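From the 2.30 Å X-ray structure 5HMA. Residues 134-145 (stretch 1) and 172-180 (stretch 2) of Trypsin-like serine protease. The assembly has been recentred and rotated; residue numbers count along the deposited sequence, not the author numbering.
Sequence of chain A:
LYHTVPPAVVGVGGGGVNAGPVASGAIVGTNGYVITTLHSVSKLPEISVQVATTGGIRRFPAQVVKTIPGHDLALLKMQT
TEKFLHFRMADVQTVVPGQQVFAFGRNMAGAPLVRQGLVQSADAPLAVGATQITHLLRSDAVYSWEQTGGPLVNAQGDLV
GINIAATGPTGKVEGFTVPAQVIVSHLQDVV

Stretch 1 (134-145) THLLRSDAVYSW
Stretch 2, residues 172-180: KVEGFTVPA

Two antiparallel strands, one running through Leu 137 and Arg 138 to Ser 139 and the other spanning 173-179, pair with their axes 144° apart and 4.4 Å at closest approach, burying 752 Å² in total. Backbone hydrogen bonds set the register: Leu 137 N donates to Thr 177 O (2.9 Å), Thr 177 N to Leu 137 O (3.0 Å) and Ser 139 N to Gly 175 O (3.2 Å). Leu 137 thus faces Thr 177 (CA-CA 4.8 Å), and Arg 138 faces Phe 176 as the non-hydrogen-bonded pair (CA-CA 4.6 Å). Phi/psi stay extended, as in Arg 138 (-123/137) and Phe 176 (-119/161). CA-H...O contacts fill the gaps, Phe 176 CA to Leu 137 O and Arg 138 CA to Gly 175 O, both 3.3 Å.

On the face carrying Arg 138 and Phe 176, the partly exposed arginine (chi m, t, p, then 170°) suits both neighbours: its aliphatic part lies over the ring (chi1 m, chi2 78°), with Arg 138 CG 4.1 Å from the Phe 176 centroid, and its charged end reaches Glu 174 (m, m) in a salt bridge, Arg 138 NH1 to Glu 174 OE1 at 3.0 Å.

Leu 136 (m, t), Phe 176 and Val 178 (t) are buried, which suits their apolar side chains: Leu 136 CD2 lies 3.7 Å from Val 178 CG2, and Leu 136 CD1 4.0 Å from Phe 176 CD2. On the face carrying Leu 137 and Thr 177, the two side chains meet CB to CB at 3.9 Å. Leu 137 (m, t) also sets its CG 4.3 Å from CG of Pro 179, which points sideways. Water 1 lies 2.8 Å from both Ser 139 OG (chi1 89°) and Thr 177 OG1 (chi1 m), donating to the latter.

After Ser 139 a type I turn to Val 142 is braced by Ala 141 N donating to Ser 139 OG (3.2 Å). Val 142 (t) then brings its CB 3.6 Å from Gly 175 CA; glycine suits this place, since an ideal CB would sit 2.2 Å from Ser 139 O.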

ATOM      1  N   THR A 134       7.715 -14.912   1.237  1.00 69.32           N
ATOM      2  CA  THR A 134       9.076 -14.948   0.717  1.00 74.65           C
ATOM      3  C   THR A 134       9.303 -13.960  -0.430  1.00 67.36           C
ATOM      4  O   THR A 134       8.354 -13.375  -0.959  1.00 61.08           O
ATOM      5  CB  THR A 134       9.428 -16.353   0.216  1.00 82.42           C
ATOM      6  OG1 THR A 134       8.441 -16.769  -0.738  1.00 82.20           O
ATOM      7  CG2 THR A 134       9.458 -17.340   1.373  1.00 77.81           C
ATOM      8  N   HIS A 135      10.572 -13.795  -0.803  1.00 62.07           N
ATOM      9  CA  HIS A 135      10.985 -12.961  -1.936  1.00 65.96           C
ATOM     10  C   HIS A 135      10.458 -11.529  -1.858  1.00 56.39           C
ATOM     11  O   HIS A 135       9.997 -10.965  -2.847  1.00 57.63           O
ATOM     12  CB  HIS A 135      10.558 -13.617  -3.251  1.00 68.35           C
ATOM     13  CG  HIS A 135      11.012 -15.040  -3.384  1.00 89.03           C
ATOM     14  ND1 HIS A 135      10.197 -16.109  -3.083  1.00 93.58           N
ATOM     15  CD2 HIS A 135      12.200 -15.567  -3.767  1.00 98.80           C
ATOM     16  CE1 HIS A 135      10.861 -17.235  -3.283  1.00104.20           C
ATOM     17  NE2 HIS A 135      12.080 -16.933  -3.697  1.00103.52           N
ATOM     18  N   LEU A 136      10.536 -10.951  -0.665  1.00 54.69           N
ATOM     19  CA  LEU A 136      10.207  -9.545  -0.470  1.00 59.50           C
ATOM     20  C   LEU A 136      11.435  -8.662  -0.673  1.00 56.78           C
ATOM     21  O   LEU A 136      12.572  -9.137  -0.610  1.00 54.92           O
ATOM     22  CB  LEU A 136       9.643  -9.319   0.931  1.00 51.03           C
ATOM     23  CG  LEU A 136       8.375 -10.096   1.262  1.00 61.37           C
ATOM     24  CD1 LEU A 136       8.115 -10.045   2.746  1.00 54.88           C
ATOM     25  CD2 LEU A 136       7.210  -9.501   0.505  1.00 64.05           C
ATOM     26  N   LEU A 137      11.198  -7.379  -0.910  1.00 47.37           N
ATOM     27  CA  LEU A 137      12.256  -6.378  -0.841  1.00 52.78           C
ATOM     28  C   LEU A 137      12.448  -5.902   0.593  1.00 52.19           C
ATOM     29  O   LEU A 137      11.529  -5.980   1.415  1.00 59.67           O
ATOM     30  CB  LEU A 137      11.920  -5.180  -1.718  1.00 46.99           C
ATOM     31  CG  LEU A 137      11.495  -5.461  -3.158  1.00 55.25           C
ATOM     32  CD1 LEU A 137      11.008  -4.171  -3.806  1.00 49.40           C
ATOM     33  CD2 LEU A 137      12.656  -6.064  -3.941  1.00 54.84           C
ATOM     34  N   ARG A 138      13.635  -5.394   0.893  1.00 48.96           N
ATOM     35  CA  ARG A 138      13.824  -4.607   2.110  1.00 49.24           C
ATOM     36  C   ARG A 138      14.372  -3.237   1.779  1.00 57.10           C
ATOM     37  O   ARG A 138      15.271  -3.099   0.948  1.00 56.05           O
ATOM     38  CB  ARG A 138      14.764  -5.306   3.073  1.00 54.33           C
ATOM     39  CG  ARG A 138      14.162  -6.551   3.640  1.00 70.66           C
ATOM     40  CD  ARG A 138      15.011  -7.068   4.752  1.00 91.77           C
ATOM     41  NE  ARG A 138      14.948  -6.210   5.926  1.00 95.09           N
ATOM     42  CZ  ARG A 138      15.457  -6.558   7.099  1.00 91.28           C
ATOM     43  NH1 ARG A 138      15.375  -5.741   8.140  1.00 95.27           N
ATOM     44  NH2 ARG A 138      16.049  -7.736   7.219  1.00 84.23           N
ATOM     45  N   SER A 139      13.828  -2.222   2.431  1.00 49.40           N
ATOM     46  CA  SER A 139      14.345  -0.873   2.284  1.00 53.44           C
ATOM     47  C   SER A 139      14.130  -0.085   3.569  1.00 57.42           C
ATOM     48  O   SER A 139      13.199  -0.347   4.337  1.00 59.44           O
ATOM     49  CB  SER A 139      13.669  -0.154   1.117  1.00 47.13           C
ATOM     50  OG  SER A 139      12.508   0.503   1.575  1.00 55.45           O
ATOM     51  N   ASP A 140      14.992   0.895   3.791  1.00 52.82           N
ATOM     52  CA  ASP A 140      14.862   1.757   4.953  1.00 61.67           C
ATOM     53  C   ASP A 140      13.930   2.942   4.679  1.00 60.46           C
ATOM     54  O   ASP A 140      13.901   3.895   5.454  1.00 69.30           O
ATOM     55  CB  ASP A 140      16.245   2.249   5.409  1.00 63.09           C
ATOM     56  CG  ASP A 140      17.148   2.631   4.244  1.00 78.64           C
ATOM     57  OD1 ASP A 140      16.637   3.114   3.217  1.00 75.50           O
ATOM     58  OD2 ASP A 140      18.377   2.451   4.354  1.00 83.49           O
ATOM     59  N   ALA A 141      13.169   2.887   3.586  1.00 54.90           N
ATOM     60  CA  ALA A 141      12.197   3.954   3.295  1.00 59.68           C
ATOM     61  C   ALA A 141      10.941   3.793   4.151  1.00 54.82           C
ATOM     62  O   ALA A 141      10.175   4.735   4.334  1.00 47.97           O
ATOM     63  CB  ALA A 141      11.816   3.971   1.817  1.00 47.51           C
ATOM     64  N   VAL A 142      10.733   2.584   4.655  1.00 51.59           N
ATOM     65  CA  VAL A 142       9.601   2.284   5.527  1.00 47.77           C
ATOM     66  C   VAL A 142      10.026   2.433   6.988  1.00 60.31           C
ATOM     67  O   VAL A 142      10.830   1.648   7.492  1.00 70.91           O
ATOM     68  CB  VAL A 142       9.065   0.884   5.235  1.00 53.64           C
ATOM     69  CG1 VAL A 142       7.998   0.482   6.251  1.00 53.56           C
ATOM     70  CG2 VAL A 142       8.553   0.812   3.787  1.00 50.15           C
ATOM     71  N   TYR A 143       9.500   3.457   7.657  1.00 60.67           N
ATOM     72  CA  TYR A 143       9.910   3.771   9.027  1.00 67.39           C
ATOM     73  C   TYR A 143       8.736   3.726  10.021  1.00 70.39           C
ATOM     74  O   TYR A 143       8.948   3.727  11.233  1.00 67.32           O
ATOM     75  CB  TYR A 143      10.581   5.158   9.076  1.00 62.45           C
ATOM     76  CG  TYR A 143       9.608   6.311   8.903  1.00 72.08           C
ATOM     77  CD1 TYR A 143       9.123   6.663   7.643  1.00 66.94           C
ATOM     78  CD2 TYR A 143       9.167   7.046  10.001  1.00 72.66           C
ATOM     79  CE1 TYR A 143       8.216   7.710   7.485  1.00 71.48           C
ATOM     80  CE2 TYR A 143       8.267   8.095   9.854  1.00 69.42           C
ATOM     81  CZ  TYR A 143       7.792   8.424   8.598  1.00 76.41           C
ATOM     82  OH  TYR A 143       6.894   9.467   8.463  1.00 73.08           O
ATOM     83  N   SER A 144       7.504   3.699   9.513  1.00 59.38           N
ATOM     84  CA  SER A 144       6.330   3.796  10.382  1.00 56.56           C
ATOM     85  C   SER A 144       5.266   2.753  10.065  1.00 61.40           C
ATOM     86  O   SER A 144       5.015   2.448   8.907  1.00 54.10           O
ATOM     87  CB  SER A 144       5.704   5.194  10.286  1.00 56.52           C
ATOM     88  OG  SER A 144       4.414   5.239  10.898  1.00 68.78           O
ATOM     89  N   TRP A 145       4.628   2.229  11.108  1.00 58.42           N
ATOM     90  CA  TRP A 145       3.502   1.326  10.947  1.00 52.43           C
ATOM     91  C   TRP A 145       2.415   1.921  10.041  1.00 46.86           C
ATOM     92  O   TRP A 145       1.698   1.190   9.360  1.00 47.91           O
ATOM     93  CB  TRP A 145       2.916   0.965  12.318  1.00 54.61           C
ATOM     94  CG  TRP A 145       2.283   2.107  13.025  1.00 69.05           C
ATOM     95  CD1 TRP A 145       2.896   3.000  13.851  1.00 72.90           C
ATOM     96  CD2 TRP A 145       0.896   2.482  12.984  1.00 73.65           C
ATOM     97  NE1 TRP A 145       1.981   3.907  14.327  1.00 76.69           N
ATOM     98  CE2 TRP A 145       0.746   3.611  13.814  1.00 76.75           C
ATOM     99  CE3 TRP A 145      -0.230   1.970  12.329  1.00 75.90           C
ATOM    100  CZ2 TRP A 145      -0.485   4.240  14.003  1.00 81.55           C
ATOM    101  CZ3 TRP A 145      -1.449   2.596  12.517  1.00 79.97           C
ATOM    102  CH2 TRP A 145      -1.567   3.720  13.347  1.00 85.06           C
ATOM    103  N   LYS A 172      12.938  -2.252  16.682  1.00 87.62           N
ATOM    104  CA  LYS A 172      13.258  -1.370  15.567  1.00 85.97           C
ATOM    105  C   LYS A 172      12.328  -1.680  14.399  1.00 79.63           C
ATOM    106  O   LYS A 172      12.144  -2.840  14.032  1.00 77.41           O
ATOM    107  CB  LYS A 172      14.725  -1.526  15.145  1.00 85.22           C
ATOM    108  CG  LYS A 172      15.734  -0.664  15.931  1.00 97.96           C
ATOM    109  CD  LYS A 172      15.715  -0.942  17.434  1.00 98.68           C
ATOM    110  CE  LYS A 172      16.834  -0.204  18.156  1.00103.16           C
ATOM    111  NZ  LYS A 172      16.866  -0.448  19.638  1.00109.36           N
ATOM    112  N   VAL A 173      11.719  -0.644  13.840  1.00 72.82           N
ATOM    113  CA  VAL A 173      10.901  -0.804  12.653  1.00 81.63           C
ATOM    114  C   VAL A 173      11.766  -1.157  11.436  1.00 83.11           C
ATOM    115  O   VAL A 173      12.711  -0.443  11.102  1.00 87.26           O
ATOM    116  CB  VAL A 173      10.074   0.466  12.391  1.00 89.12           C
ATOM    117  CG1 VAL A 173       9.187   0.288  11.155  1.00 78.57           C
ATOM    118  CG2 VAL A 173       9.248   0.823  13.631  1.00 90.85           C
ATOM    119  N   GLU A 174      11.431  -2.266  10.786  1.00 75.21           N
ATOM    120  CA  GLU A 174      12.122  -2.711   9.584  1.00 70.41           C
ATOM    121  C   GLU A 174      11.174  -2.634   8.401  1.00 69.35           C
ATOM    122  O   GLU A 174       9.991  -2.959   8.526  1.00 71.07           O
ATOM    123  CB  GLU A 174      12.638  -4.146   9.751  1.00 82.15           C
ATOM    124  CG  GLU A 174      13.587  -4.359  10.926  1.00 98.36           C
ATOM    125  CD  GLU A 174      14.882  -3.564  10.796  1.00118.46           C
ATOM    126  OE1 GLU A 174      15.252  -3.191   9.657  1.00121.73           O
ATOM    127  OE2 GLU A 174      15.530  -3.311  11.836  1.00123.87           O
ATOM    128  N   GLY A 175      11.688  -2.221   7.246  1.00 58.71           N
ATOM    129  CA  GLY A 175      10.849  -2.073   6.071  1.00 53.76           C
ATOM    130  C   GLY A 175      10.869  -3.236   5.090  1.00 59.07           C
ATOM    131  O   GLY A 175      11.927  -3.653   4.614  1.00 61.52           O
ATOM    132  N   PHE A 176       9.690  -3.765   4.782  1.00 52.97           N
ATOM    133  CA  PHE A 176       9.561  -4.798   3.762  1.00 45.99           C
ATOM    134  C   PHE A 176       8.660  -4.312   2.643  1.00 52.21           C
ATOM    135  O   PHE A 176       7.893  -3.360   2.826  1.00 54.18           O
ATOM    136  CB  PHE A 176       9.021  -6.083   4.375  1.00 46.56           C
ATOM    137  CG  PHE A 176      10.008  -6.767   5.257  1.00 54.96           C
ATOM    138  CD1 PHE A 176      10.238  -6.307   6.547  1.00 56.78           C
ATOM    139  CD2 PHE A 176      10.745  -7.846   4.787  1.00 55.42           C
ATOM    140  CE1 PHE A 176      11.175  -6.920   7.363  1.00 64.41           C
ATOM    141  CE2 PHE A 176      11.686  -8.480   5.609  1.00 55.28           C
ATOM    142  CZ  PHE A 176      11.901  -8.012   6.894  1.00 57.72           C
ATOM    143  N   THR A 177       8.756  -4.952   1.480  1.00 48.93           N
ATOM    144  CA  THR A 177       7.922  -4.574   0.344  1.00 45.32           C
ATOM    145  C   THR A 177       7.579  -5.774  -0.530  1.00 53.46           C
ATOM    146  O   THR A 177       8.477  -6.498  -0.978  1.00 55.18           O
ATOM    147  CB  THR A 177       8.604  -3.512  -0.563  1.00 48.70           C
ATOM    148  OG1 THR A 177       8.941  -2.348   0.203  1.00 53.74           O
ATOM    149  CG2 THR A 177       7.657  -3.118  -1.690  1.00 46.60           C
ATOM    150  N   VAL A 178       6.280  -5.973  -0.768  1.00 49.70           N
ATOM    151  CA  VAL A 178       5.801  -6.949  -1.742  1.00 50.54           C
ATOM    152  C   VAL A 178       5.975  -6.382  -3.147  1.00 56.39           C
ATOM    153  O   VAL A 178       5.403  -5.348  -3.459  1.00 58.82           O
ATOM    154  CB  VAL A 178       4.336  -7.304  -1.501  1.00 50.12           C
ATOM    155  CG1 VAL A 178       3.910  -8.436  -2.439  1.00 49.62           C
ATOM    156  CG2 VAL A 178       4.093  -7.656  -0.025  1.00 48.14           C
ATOM    157  N   PRO A 179       6.774  -7.047  -4.000  1.00 60.67           N
ATOM    158  CA  PRO A 179       6.993  -6.535  -5.365  1.00 56.71           C
ATOM    159  C   PRO A 179       5.691  -6.375  -6.154  1.00 57.08           C
ATOM    160  O   PRO A 179       4.798  -7.211  -6.039  1.00 56.68           O
ATOM    161  CB  PRO A 179       7.889  -7.602  -6.005  1.00 46.06           C
ATOM    162  CG  PRO A 179       8.602  -8.224  -4.854  1.00 50.61           C
ATOM    163  CD  PRO A 179       7.609  -8.222  -3.705  1.00 52.43           C
ATOM    164  N   ALA A 180       5.588  -5.317  -6.952  1.00 57.82           N
ATOM    165  CA  ALA A 180       4.345  -5.022  -7.658  1.00 65.01           C
ATOM    166  C   ALA A 180       3.964  -6.114  -8.663  1.00 67.12           C
ATOM    167  O   ALA A 180       2.792  -6.269  -8.988  1.00 66.70           O
ATOM    168  CB  ALA A 180       4.446  -3.674  -8.357  1.00 68.84           C
TER
HETATM  169  O   HOH W   1      10.843  -1.723   2.143  1.00 72.28           O